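Side-chain contacts in activating signal cointegrator 1 complex subunit 3 (Homo sapiens, PDB 6YXQ), which unwinds DNA 3'-5' at the cost of ATP in alkylation repair and acts in rescue of stalled ribosomes, this chain being its ASCC2-binding N-terminal part: residues Q83-D88 against E92-G97; L49-I54 against D76-A81; A98-M103 against Q121-F126; H106-D109 against K114-K117; K34-R37 against E42-L45. All coordinates share one frame; numbering follows the deposited sequence.

Contact 1 (Q83-D88 against E92-G97)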
# COMPACT_ATOMS: atom_id res chain seq x y z
N GLN A 83 28.71 -27.54 7.45
CA GLN A 83 29.29 -26.49 8.29
C GLN A 83 28.34 -25.31 8.44
O GLN A 83 28.13 -24.80 9.55
CB GLN A 83 30.63 -26.04 7.72
CG GLN A 83 31.66 -27.15 7.64
CD GLN A 83 32.90 -26.77 6.84
OE1 GLN A 83 32.83 -26.03 5.86
NE2 GLN A 83 34.05 -27.28 7.27
N ILE A 84 27.73 -24.86 7.34
CA ILE A 84 26.87 -23.67 7.40
C ILE A 84 25.56 -23.98 8.13
O ILE A 84 25.16 -23.25 9.04
CB ILE A 84 26.58 -23.12 6.00
CG1 ILE A 84 27.85 -22.54 5.38
CG2 ILE A 84 25.48 -22.07 6.07
CD1 ILE A 84 27.64 -21.96 4.00
N VAL A 85 24.87 -25.04 7.71
CA VAL A 85 23.54 -25.33 8.25
C VAL A 85 23.65 -25.87 9.68
O VAL A 85 22.84 -25.53 10.54
CB VAL A 85 22.78 -26.29 7.33
CG1 VAL A 85 21.30 -26.34 7.70
CG2 VAL A 85 22.92 -25.86 5.87
N GLY A 86 24.66 -26.69 9.95
CA GLY A 86 24.72 -27.42 11.21
C GLY A 86 24.03 -28.76 11.12
O GLY A 86 23.10 -28.96 10.34
N THR A 87 24.49 -29.71 11.93
CA THR A 87 24.01 -31.08 11.82
C THR A 87 22.78 -31.38 12.65
O THR A 87 22.22 -32.48 12.53
CB THR A 87 25.11 -32.08 12.21
OG1 THR A 87 25.16 -32.20 13.64
CG2 THR A 87 26.46 -31.64 11.68
N ASP A 88 22.33 -30.46 13.51
CA ASP A 88 21.23 -30.80 14.41
C ASP A 88 19.87 -30.65 13.75
O ASP A 88 18.91 -31.28 14.19
CB ASP A 88 21.33 -29.96 15.69
CG ASP A 88 22.70 -30.01 16.32
OD1 ASP A 88 23.24 -28.95 16.71
OD2 ASP A 88 23.26 -31.13 16.40
N GLU A 92 18.31 -33.80 5.64
CA GLU A 92 17.59 -33.13 4.56
C GLU A 92 17.80 -31.63 4.60
O GLU A 92 17.84 -30.97 3.55
CB GLU A 92 16.10 -33.47 4.63
CG GLU A 92 15.78 -34.96 4.73
CD GLU A 92 15.97 -35.53 6.13
OE1 GLU A 92 15.00 -35.51 6.92
OE2 GLU A 92 17.09 -36.00 6.44
N ALA A 93 17.97 -31.07 5.80
CA ALA A 93 18.24 -29.65 5.93
C ALA A 93 19.59 -29.27 5.34
O ALA A 93 19.70 -28.27 4.62
CB ALA A 93 18.16 -29.24 7.40
N ILE A 94 20.63 -30.07 5.60
CA ILE A 94 21.92 -29.74 5.02
C ILE A 94 21.94 -30.04 3.52
O ILE A 94 22.66 -29.38 2.77
CB ILE A 94 23.08 -30.44 5.76
CG1 ILE A 94 23.25 -31.88 5.30
CG2 ILE A 94 22.88 -30.38 7.27
CD1 ILE A 94 24.45 -32.57 5.92
N GLU A 95 21.13 -30.99 3.05
CA GLU A 95 21.04 -31.20 1.61
C GLU A 95 20.37 -30.03 0.91
O GLU A 95 20.81 -29.61 -0.17
CB GLU A 95 20.31 -32.51 1.31
CG GLU A 95 21.17 -33.73 1.55
CD GLU A 95 20.56 -34.99 0.97
OE1 GLU A 95 19.32 -35.03 0.80
OE2 GLU A 95 21.33 -35.94 0.70
N SER A 96 19.29 -29.48 1.50
CA SER A 96 18.68 -28.29 0.91
C SER A 96 19.60 -27.08 1.02
O SER A 96 19.59 -26.21 0.14
CB SER A 96 17.32 -27.98 1.55
OG SER A 96 17.31 -28.27 2.93
N GLY A 97 20.42 -27.02 2.08
CA GLY A 97 21.44 -25.99 2.14
C GLY A 97 22.49 -26.15 1.06
O GLY A 97 22.97 -25.16 0.50
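V85 turns its side chain onto the start of helix 91-105 and carries most of this contact. Its CB faces the branch methyl of I94, with V85 CB 4.1 Å from I94 CG2. From CB the two methyls part. CG1 stands anti to the backbone N (chi1 -166°), which sets it over the backbone of A93. There V85 CG1 is 4.0 Å from A93 O. The same methyl lies 4.3 Å from A93 CB, counted from V85 CG1. CG2 runs further along the helix. It rests on the bare backbone of a glycine, with V85 CG2 4.0 Å from G97 CA. A side chain on G97 would strike this methyl, so the glycine lets the valine come close.

The two segments form the turn between two consecutive helices, a helical hairpin. Helix 64-85 stops at V85, and G86 breaks the helical path with a phi of 90°. At these backbone angles a side chain on G86 would be pressed against the carbonyl O of V85. The chain then comes back as helix 91-105, and the CA atoms of V85 and I94 are the nearest across the two segments.

I94 also meets the loop itself, through I94 CG2 at 3.4 Å from G86 O. This is a methyl beside a carbonyl oxygen and not a hydrogen bond. With an alanine at V85 both methyls are gone, and a gap would probably open over A93 and G97. V85 also touches F123 of helix 113-123, while I94 packs on K82 of helix 64-85.

Contact 2 (L49-I54 against D76-A81)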
# COMPACT_ATOMS: atom_id res chain seq x y z
N LEU A 49 15.60 -25.06 -7.32
CA LEU A 49 15.85 -26.47 -7.58
C LEU A 49 16.41 -27.13 -6.33
O LEU A 49 17.38 -26.63 -5.74
CB LEU A 49 16.81 -26.65 -8.76
CG LEU A 49 16.39 -25.97 -10.06
CD1 LEU A 49 17.38 -26.34 -11.14
CD2 LEU A 49 14.96 -26.33 -10.47
N THR A 50 15.81 -28.25 -5.95
CA THR A 50 16.26 -29.01 -4.80
C THR A 50 17.49 -29.84 -5.16
O THR A 50 17.87 -29.98 -6.32
CB THR A 50 15.14 -29.92 -4.31
OG1 THR A 50 15.68 -30.86 -3.37
CG2 THR A 50 14.55 -30.68 -5.46
N TRP A 51 18.10 -30.42 -4.12
CA TRP A 51 19.34 -31.18 -4.28
C TRP A 51 19.14 -32.40 -5.18
O TRP A 51 19.98 -32.71 -6.04
CB TRP A 51 19.84 -31.60 -2.90
CG TRP A 51 21.17 -32.26 -2.91
CD1 TRP A 51 21.43 -33.56 -2.60
CD2 TRP A 51 22.42 -31.66 -3.23
NE1 TRP A 51 22.78 -33.81 -2.71
CE2 TRP A 51 23.41 -32.65 -3.09
CE3 TRP A 51 22.80 -30.37 -3.61
CZ2 TRP A 51 24.75 -32.40 -3.34
CZ3 TRP A 51 24.13 -30.12 -3.86
CH2 TRP A 51 25.09 -31.13 -3.72
N LYS A 52 18.03 -33.12 -4.99
CA LYS A 52 17.73 -34.29 -5.83
C LYS A 52 17.54 -33.88 -7.29
O LYS A 52 18.03 -34.55 -8.20
CB LYS A 52 16.50 -35.01 -5.29
CG LYS A 52 16.70 -35.65 -3.92
CD LYS A 52 15.44 -36.36 -3.44
CE LYS A 52 15.67 -37.12 -2.14
NZ LYS A 52 16.66 -38.24 -2.29
N LYS A 53 16.82 -32.78 -7.53
CA LYS A 53 16.68 -32.27 -8.89
C LYS A 53 18.04 -31.91 -9.48
O LYS A 53 18.28 -32.16 -10.67
CB LYS A 53 15.74 -31.06 -8.90
CG LYS A 53 14.32 -31.38 -9.36
CD LYS A 53 13.46 -30.13 -9.50
CE LYS A 53 12.68 -29.83 -8.22
NZ LYS A 53 11.81 -28.60 -8.31
N ILE A 54 18.93 -31.36 -8.66
CA ILE A 54 20.24 -30.94 -9.16
C ILE A 54 21.07 -32.15 -9.58
O ILE A 54 21.71 -32.15 -10.64
CB ILE A 54 20.98 -30.09 -8.10
CG1 ILE A 54 20.37 -28.69 -8.01
CG2 ILE A 54 22.45 -29.97 -8.45
CD1 ILE A 54 20.92 -27.87 -6.88
N ASP A 76 32.08 -32.04 -1.59
CA ASP A 76 32.62 -30.79 -1.06
C ASP A 76 31.50 -29.81 -0.72
O ASP A 76 31.52 -29.17 0.35
CB ASP A 76 33.60 -30.16 -2.05
CG ASP A 76 34.87 -30.98 -2.23
OD1 ASP A 76 35.31 -31.64 -1.27
OD2 ASP A 76 35.43 -30.96 -3.35
N ILE A 77 30.52 -29.70 -1.61
CA ILE A 77 29.39 -28.80 -1.36
C ILE A 77 28.57 -29.28 -0.16
O ILE A 77 28.10 -28.47 0.66
CB ILE A 77 28.51 -28.66 -2.61
CG1 ILE A 77 29.33 -28.14 -3.79
CG2 ILE A 77 27.35 -27.72 -2.34
CD1 ILE A 77 28.54 -28.08 -5.09
N LEU A 78 28.36 -30.59 -0.05
CA LEU A 78 27.62 -31.14 1.09
C LEU A 78 28.34 -30.84 2.40
O LEU A 78 27.70 -30.51 3.40
CB LEU A 78 27.43 -32.64 0.93
CG LEU A 78 26.38 -33.08 -0.09
CD1 LEU A 78 26.60 -34.53 -0.47
CD2 LEU A 78 24.99 -32.84 0.47
N HIS A 79 29.67 -30.97 2.40
CA HIS A 79 30.44 -30.65 3.60
C HIS A 79 30.31 -29.17 3.95
O HIS A 79 30.12 -28.81 5.13
CB HIS A 79 31.90 -31.04 3.38
CG HIS A 79 32.79 -30.79 4.55
ND1 HIS A 79 32.42 -31.09 5.85
CD2 HIS A 79 34.03 -30.27 4.63
CE1 HIS A 79 33.39 -30.76 6.67
NE2 HIS A 79 34.38 -30.26 5.96
N ALA A 80 30.39 -28.29 2.95
CA ALA A 80 30.22 -26.86 3.21
C ALA A 80 28.85 -26.56 3.79
O ALA A 80 28.72 -25.75 4.72
CB ALA A 80 30.44 -26.05 1.92
N ALA A 81 27.81 -27.20 3.26
CA ALA A 81 26.47 -26.99 3.81
C ALA A 81 26.38 -27.52 5.23
O ALA A 81 25.78 -26.87 6.10
CB ALA A 81 25.41 -27.63 2.92
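I77 O accepts the backbone N of A81 at 2.9 Å, a bond of helix 64-85, and the I77 side chain meets the indole of W51. No polar bond crosses between the two segments. W51 supplies one whole side of the contact, and I77 and L78 supply the other.

The indole reaches out from the first turn of helix 51-61, just after T50 at the N-cap. Its CG is anti to the backbone N (chi1 -174°), which sends the ring across to the second helix. The two backbones are 9.9 Å apart at their nearest CA atoms, W51 and L78, so the ring spans much of that distance.

L78 meets the indole with the branched end of its chain. L78 CG lies 3.7 Å from W51 CZ2. Its methyl CD2 sits over one face of the indole, 3.6 Å above the plane and near the rim. This methyl also comes within 3.9 Å of the fusion carbon, from L78 CD2 to W51 CE2. I77 takes the other part of the six-membered ring. Its branch methyl approaches at a slant, with I77 CG2 4.3 Å from W51 CZ3.

This is interhelical packing inside a bundle of helices. W51 also touches E95 and A98 of helix 91-105. I77 packs in addition on A137 and T138 of helix 128-142.

The contact is apolar and has no directional bond across it. The shape fit of the ring against I77 and L78, together with the packing of helix 91-105 on both segments, therefore probably sets the angle at which they meet.

Contact 3 (A98-M103 against Q121-F126); sequences AAFLFM and QMFGPF
F100 and F123 form an offset edge-to-face aromatic pair. The edge of F123 points to the face of F100. The ring centroids of F100 and F123 are 5.5 Å apart, and their planes stand at 72°. The closest carbons are F100 CD2 and F123 CE1, at 3.6 Å. F100 CD2 lies near the plane of the F123 ring, at its edge. F100 gets there by holding its ring anti to the backbone N (chi1 178°), which carries the ring over toward helix 113-123.

M122 adds contacts of a second kind. Its CG sits almost over the middle of the F100 ring. The distance from M122 CG to the F100 centroid is 4.2 Å, only 11° off the ring normal, which makes a CH-pi contact. The sulfur lies further out and at a slant, with M122 SD 5.1 Å from the F100 centroid. This is a Met-aromatic contact. M122 CG also lies 3.6 Å above one face of the F123 ring, toward its rim, so the same group touches both rings.

The rest is plain apolar packing. The methionine chain bends at its last two torsions and curls back to the phenylalanine. Its terminal methyl then touches the ring rim, with M122 CE 3.5 Å from F100 CE1.

The contact joins the middle of helix 91-105 to the C-terminal part of helix 113-123, near G124, which has a positive phi. F100 also leans on I119 of helix 113-123, and F123 reaches I84 of helix 64-85.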
# COMPACT_ATOMS: atom_id res chain seq x y z
N ALA A 98 22.87 -27.39 0.75
CA ALA A 98 23.80 -27.63 -0.35
C ALA A 98 23.20 -27.23 -1.68
O ALA A 98 23.89 -26.67 -2.54
CB ALA A 98 24.22 -29.10 -0.37
N ALA A 99 21.91 -27.52 -1.89
CA ALA A 99 21.25 -27.07 -3.11
C ALA A 99 21.22 -25.56 -3.19
O ALA A 99 21.46 -24.97 -4.25
CB ALA A 99 19.83 -27.63 -3.17
N PHE A 100 20.95 -24.90 -2.06
CA PHE A 100 20.98 -23.44 -2.00
C PHE A 100 22.37 -22.90 -2.32
O PHE A 100 22.50 -21.89 -3.02
CB PHE A 100 20.53 -22.98 -0.62
CG PHE A 100 20.56 -21.50 -0.45
CD1 PHE A 100 19.55 -20.71 -0.96
CD2 PHE A 100 21.61 -20.89 0.21
CE1 PHE A 100 19.58 -19.34 -0.81
CE2 PHE A 100 21.65 -19.52 0.37
CZ PHE A 100 20.63 -18.74 -0.15
N LEU A 101 23.41 -23.55 -1.81
CA LEU A 101 24.78 -23.12 -2.11
C LEU A 101 25.08 -23.26 -3.59
O LEU A 101 25.54 -22.31 -4.23
CB LEU A 101 25.78 -23.92 -1.28
CG LEU A 101 25.84 -23.56 0.20
CD1 LEU A 101 26.84 -24.42 0.91
CD2 LEU A 101 26.17 -22.08 0.39
N PHE A 102 24.81 -24.45 -4.15
CA PHE A 102 25.05 -24.67 -5.57
C PHE A 102 24.35 -23.63 -6.42
O PHE A 102 24.95 -23.02 -7.31
CB PHE A 102 24.60 -26.08 -5.97
CG PHE A 102 24.72 -26.36 -7.45
CD1 PHE A 102 25.88 -26.89 -7.98
CD2 PHE A 102 23.66 -26.09 -8.30
CE1 PHE A 102 25.98 -27.16 -9.34
CE2 PHE A 102 23.76 -26.35 -9.67
CZ PHE A 102 24.92 -26.88 -10.18
N MET A 103 23.06 -23.39 -6.14
CA MET A 103 22.31 -22.41 -6.91
C MET A 103 22.82 -20.99 -6.67
O MET A 103 22.68 -20.13 -7.55
CB MET A 103 20.83 -22.51 -6.58
CG MET A 103 20.22 -23.83 -6.98
SD MET A 103 20.37 -24.13 -8.75
CE MET A 103 19.65 -22.62 -9.36
N GLN A 121 21.44 -14.18 5.29
CA GLN A 121 19.99 -14.05 5.38
C GLN A 121 19.32 -15.40 5.55
O GLN A 121 18.33 -15.52 6.29
CB GLN A 121 19.46 -13.35 4.13
CG GLN A 121 17.97 -13.21 4.09
CD GLN A 121 17.52 -11.87 4.62
OE1 GLN A 121 16.39 -11.72 5.08
NE2 GLN A 121 18.41 -10.88 4.58
N MET A 122 19.84 -16.43 4.89
CA MET A 122 19.18 -17.73 4.95
C MET A 122 19.51 -18.52 6.21
O MET A 122 18.64 -19.24 6.73
CB MET A 122 19.53 -18.55 3.71
CG MET A 122 18.53 -19.65 3.38
SD MET A 122 16.89 -19.00 3.04
CE MET A 122 17.15 -18.21 1.45
N PHE A 123 20.75 -18.44 6.73
CA PHE A 123 21.16 -19.28 7.85
C PHE A 123 21.85 -18.53 8.98
O PHE A 123 22.44 -19.17 9.86
CB PHE A 123 22.11 -20.40 7.40
CG PHE A 123 21.70 -21.09 6.14
CD1 PHE A 123 22.13 -20.61 4.92
CD2 PHE A 123 20.91 -22.23 6.17
CE1 PHE A 123 21.77 -21.24 3.75
CE2 PHE A 123 20.56 -22.87 5.00
CZ PHE A 123 20.98 -22.37 3.79
N GLY A 124 21.82 -17.20 8.97
CA GLY A 124 22.49 -16.43 9.99
C GLY A 124 23.97 -16.33 9.69
O GLY A 124 24.42 -16.59 8.57
N PRO A 125 24.76 -15.97 10.70
CA PRO A 125 26.21 -15.84 10.48
C PRO A 125 26.86 -17.21 10.32
O PRO A 125 26.46 -18.19 10.95
CB PRO A 125 26.70 -15.13 11.74
CG PRO A 125 25.46 -14.55 12.38
CD PRO A 125 24.37 -15.51 12.04
N PHE A 126 27.88 -17.25 9.47
CA PHE A 126 28.49 -18.50 9.03
C PHE A 126 29.96 -18.25 8.71
O PHE A 126 30.36 -17.11 8.48
CB PHE A 126 27.78 -19.05 7.79
CG PHE A 126 27.95 -18.20 6.56
CD1 PHE A 126 27.20 -17.05 6.38
CD2 PHE A 126 28.88 -18.55 5.58
CE1 PHE A 126 27.36 -16.26 5.25
CE2 PHE A 126 29.05 -17.77 4.45
CZ PHE A 126 28.29 -16.62 4.29

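Contact 4 (H106-D109 against K114-K117); sequences HLKD and KETK
K108 and E115 reach for each other from opposite directions and overlap side by side. The lysine chain comes from the loop, and the glutamate comes from helix 113-123. They meet alongside and not through their charged ends. The carboxylate lies by the middle of the lysine chain, near K108 CD. The ammonium group has gone past it and lies 3.5 Å from the chain of the glutamate, counted from K108 NZ to E115 CG. The charges are close but do not pair as a salt bridge, since K108 NZ and E115 OE2 are 4.3 Å apart.

Two bends near the end of the K108 chain, at chi3 and chi4 (136° for the last), turn its NZ aside. There it donates a hydrogen bond to T104 O, near the end of helix 91-105. The lysine thus ties the loop back to the helix it has just left. The loop joins helix 91-105 to helix 113-123. Its K108 O also takes a bond from N139 ND2 of helix 128-142.

K114 crosses K108 at about a right angle, its chain extended. The two ammonium groups are modelled 3.2 Å apart, from K108 NZ to K114 NZ, a closeness that is doubtful at this resolution. Both are donors, and no bond joins them. The nearby carboxylate of E115 may partly offset the charge of K108.

An alanine in place of K108 would probably leave T104 O without this donor and would take away the aliphatic chain that lies along E115. E115 is buried and also packs on T104 and F105. Further along the same helix, K117 makes a salt bridge to E57 of the ASCC2 chain.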
# COMPACT_ATOMS: atom_id res chain seq x y z
N HIS A 106 26.14 -21.10 -9.03
CA HIS A 106 26.19 -21.80 -10.31
C HIS A 106 26.42 -20.86 -11.49
O HIS A 106 26.84 -21.32 -12.56
CB HIS A 106 24.93 -22.65 -10.52
CG HIS A 106 23.75 -21.89 -11.06
ND1 HIS A 106 22.85 -21.24 -10.24
CD2 HIS A 106 23.31 -21.71 -12.32
CE1 HIS A 106 21.91 -20.68 -10.98
NE2 HIS A 106 22.17 -20.95 -12.25
N LEU A 107 26.20 -19.55 -11.31
CA LEU A 107 26.44 -18.56 -12.35
C LEU A 107 27.49 -17.53 -11.95
O LEU A 107 27.66 -16.53 -12.65
CB LEU A 107 25.14 -17.84 -12.72
CG LEU A 107 24.11 -18.68 -13.47
CD1 LEU A 107 22.78 -17.94 -13.56
CD2 LEU A 107 24.64 -19.03 -14.83
N LYS A 108 28.18 -17.74 -10.83
CA LYS A 108 29.17 -16.80 -10.32
C LYS A 108 30.44 -17.57 -9.98
O LYS A 108 30.38 -18.67 -9.43
CB LYS A 108 28.64 -16.06 -9.08
CG LYS A 108 27.31 -15.36 -9.31
CD LYS A 108 26.73 -14.78 -8.03
CE LYS A 108 25.20 -14.78 -8.04
NZ LYS A 108 24.62 -15.25 -6.74
N ASP A 109 31.60 -16.99 -10.32
CA ASP A 109 32.87 -17.68 -10.15
C ASP A 109 33.67 -17.17 -8.96
O ASP A 109 34.87 -17.46 -8.87
CB ASP A 109 33.72 -17.57 -11.43
CG ASP A 109 33.98 -16.14 -11.83
OD1 ASP A 109 34.60 -15.40 -11.04
OD2 ASP A 109 33.55 -15.76 -12.94
N LYS A 114 27.00 -9.96 -2.40
CA LYS A 114 25.64 -10.46 -2.60
C LYS A 114 25.48 -11.87 -2.06
O LYS A 114 24.50 -12.17 -1.36
CB LYS A 114 25.30 -10.40 -4.10
CG LYS A 114 23.86 -10.80 -4.43
CD LYS A 114 23.72 -11.22 -5.89
CE LYS A 114 22.60 -12.24 -6.07
NZ LYS A 114 22.62 -12.89 -7.42
N GLU A 115 26.44 -12.75 -2.34
CA GLU A 115 26.30 -14.16 -1.98
C GLU A 115 26.53 -14.38 -0.49
O GLU A 115 25.83 -15.18 0.14
CB GLU A 115 27.25 -15.02 -2.82
CG GLU A 115 27.11 -14.83 -4.33
CD GLU A 115 27.87 -13.61 -4.84
OE1 GLU A 115 27.81 -12.55 -4.18
OE2 GLU A 115 28.54 -13.71 -5.88
N THR A 116 27.51 -13.68 0.09
CA THR A 116 27.69 -13.77 1.54
C THR A 116 26.45 -13.27 2.26
O THR A 116 25.97 -13.90 3.22
CB THR A 116 28.91 -12.98 1.98
OG1 THR A 116 28.66 -11.58 1.84
CG2 THR A 116 30.12 -13.37 1.17
N LYS A 117 25.89 -12.13 1.81
CA LYS A 117 24.70 -11.60 2.47
C LYS A 117 23.51 -12.54 2.29
O LYS A 117 22.70 -12.69 3.20
CB LYS A 117 24.38 -10.20 1.94
CG LYS A 117 24.28 -9.15 3.04
CD LYS A 117 25.59 -9.06 3.83
CE LYS A 117 25.50 -8.08 4.99
NZ LYS A 117 25.61 -6.70 4.48

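Contact 5 (K34-R37 against E42-L45); sequences KIKR and EQVL
K36 and Q43 make the whole contact, and they meet through the ends of their side chains. The K36 chain bends once, at chi2 (-67°), then runs straight to its ammonium group. Q43 holds its chain extended and crosses the lysine at about a right angle. The end of the lysine chain, from CD outward, lies by the amide, with NZ closest. K36 NZ is modelled 3.2 Å from Q43 CD, the centre of the amide. The fine detail of this approach is doubtful.

K36 NZ has its strongest partner in another subunit. It forms a salt bridge with D69 of the ASCC2 chain, and Q43 packs on that same aspartate. K36, Q43 and this acid thus gather at the subunit interface. The contact lies within the part of the protein required for binding ASCC2. It links helix 30-39 to the loop that leads on to helix 51-61.

Away from this one point the segments stay apart. Their backbones are 9.8 Å apart at the nearest CA atoms, those of K36 and Q43. Only 90 Å² is buried between them, counting both sides. K34, E42 and L45 are exposed. The CB of R37 is directed away from the loop, and its NH2 is in a salt bridge with E61 of the ASCC2 chain. I35 rests on Y40 of that chain.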
# COMPACT_ATOMS: atom_id res chain seq x y z
N LYS A 34 15.09 -10.13 15.70
CA LYS A 34 15.77 -11.29 16.22
C LYS A 34 14.89 -12.51 16.33
O LYS A 34 15.34 -13.63 16.06
CB LYS A 34 16.37 -11.05 17.58
CG LYS A 34 16.93 -12.36 17.99
CD LYS A 34 17.81 -12.18 19.01
CE LYS A 34 19.28 -12.54 18.67
NZ LYS A 34 19.92 -12.86 20.04
N ILE A 35 13.69 -12.34 16.88
CA ILE A 35 12.89 -13.54 16.96
C ILE A 35 12.63 -14.10 15.56
O ILE A 35 12.53 -15.31 15.37
CB ILE A 35 11.59 -13.31 17.75
CG1 ILE A 35 10.60 -14.45 17.51
CG2 ILE A 35 10.99 -11.98 17.41
CD1 ILE A 35 9.48 -14.54 18.52
N LYS A 36 12.58 -13.23 14.54
CA LYS A 36 12.49 -13.71 13.16
C LYS A 36 13.69 -14.57 12.80
O LYS A 36 13.56 -15.66 12.23
CB LYS A 36 12.39 -12.54 12.19
CG LYS A 36 11.29 -12.68 11.16
CD LYS A 36 11.50 -13.79 10.16
CE LYS A 36 10.29 -13.83 9.25
NZ LYS A 36 10.32 -14.93 8.26
N ARG A 37 14.89 -14.08 13.13
CA ARG A 37 16.10 -14.86 12.89
C ARG A 37 16.06 -16.18 13.66
O ARG A 37 16.53 -17.21 13.16
CB ARG A 37 17.33 -14.04 13.29
CG ARG A 37 17.42 -12.69 12.58
CD ARG A 37 18.85 -12.18 12.56
NE ARG A 37 18.98 -10.91 11.85
CZ ARG A 37 19.08 -9.73 12.44
NH1 ARG A 37 19.08 -9.65 13.77
NH2 ARG A 37 19.19 -8.62 11.71
N GLU A 42 13.94 -23.15 9.57
CA GLU A 42 13.12 -24.07 8.77
C GLU A 42 12.13 -23.34 7.87
O GLU A 42 11.30 -23.99 7.23
CB GLU A 42 12.38 -25.04 9.70
CG GLU A 42 11.10 -24.50 10.33
CD GLU A 42 11.34 -23.49 11.44
OE1 GLU A 42 10.48 -23.40 12.34
OE2 GLU A 42 12.36 -22.78 11.42
N GLN A 43 12.20 -22.01 7.80
CA GLN A 43 11.20 -21.26 7.05
C GLN A 43 11.37 -21.43 5.55
O GLN A 43 10.39 -21.35 4.81
CB GLN A 43 11.25 -19.78 7.43
CG GLN A 43 10.55 -19.47 8.75
CD GLN A 43 10.10 -18.02 8.85
OE1 GLN A 43 9.96 -17.33 7.84
NE2 GLN A 43 9.86 -17.56 10.07
N VAL A 44 12.59 -21.67 5.07
CA VAL A 44 12.81 -21.90 3.64
C VAL A 44 12.71 -23.40 3.38
O VAL A 44 13.52 -24.20 3.86
CB VAL A 44 14.13 -21.27 3.15
CG1 VAL A 44 15.36 -22.16 3.34
CG2 VAL A 44 13.99 -20.83 1.69
N LEU A 45 11.63 -23.79 2.70
CA LEU A 45 11.42 -25.19 2.33
C LEU A 45 12.46 -25.64 1.32
O LEU A 45 13.06 -26.72 1.46
CB LEU A 45 10.01 -25.34 1.75
CG LEU A 45 9.72 -26.48 0.78
CD1 LEU A 45 9.71 -27.81 1.51
CD2 LEU A 45 8.42 -26.24 0.02

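Contacts 1, 2 and 3 lie together, with centres 9 to 10 Å apart, and each touches the other two. Helix 91-105 runs through this group: A81 CB of contact 2 is 3.4 Å from A98 N of contact 3. I84 CG2 of contact 1 is 3.8 Å from F123 CD1 of contact 3. Contact 4 joins the group through contact 3, where F126 CE1 is 3.4 Å from T116 O. Contact 5 stands about 20 Å from contact 2 and 21 Å from contact 4, between centres. It reaches contact 3 through V44 CG1, 3.5 Å from M122 SD. Residues of contacts 3, 4 and 5 also touch ASCC2.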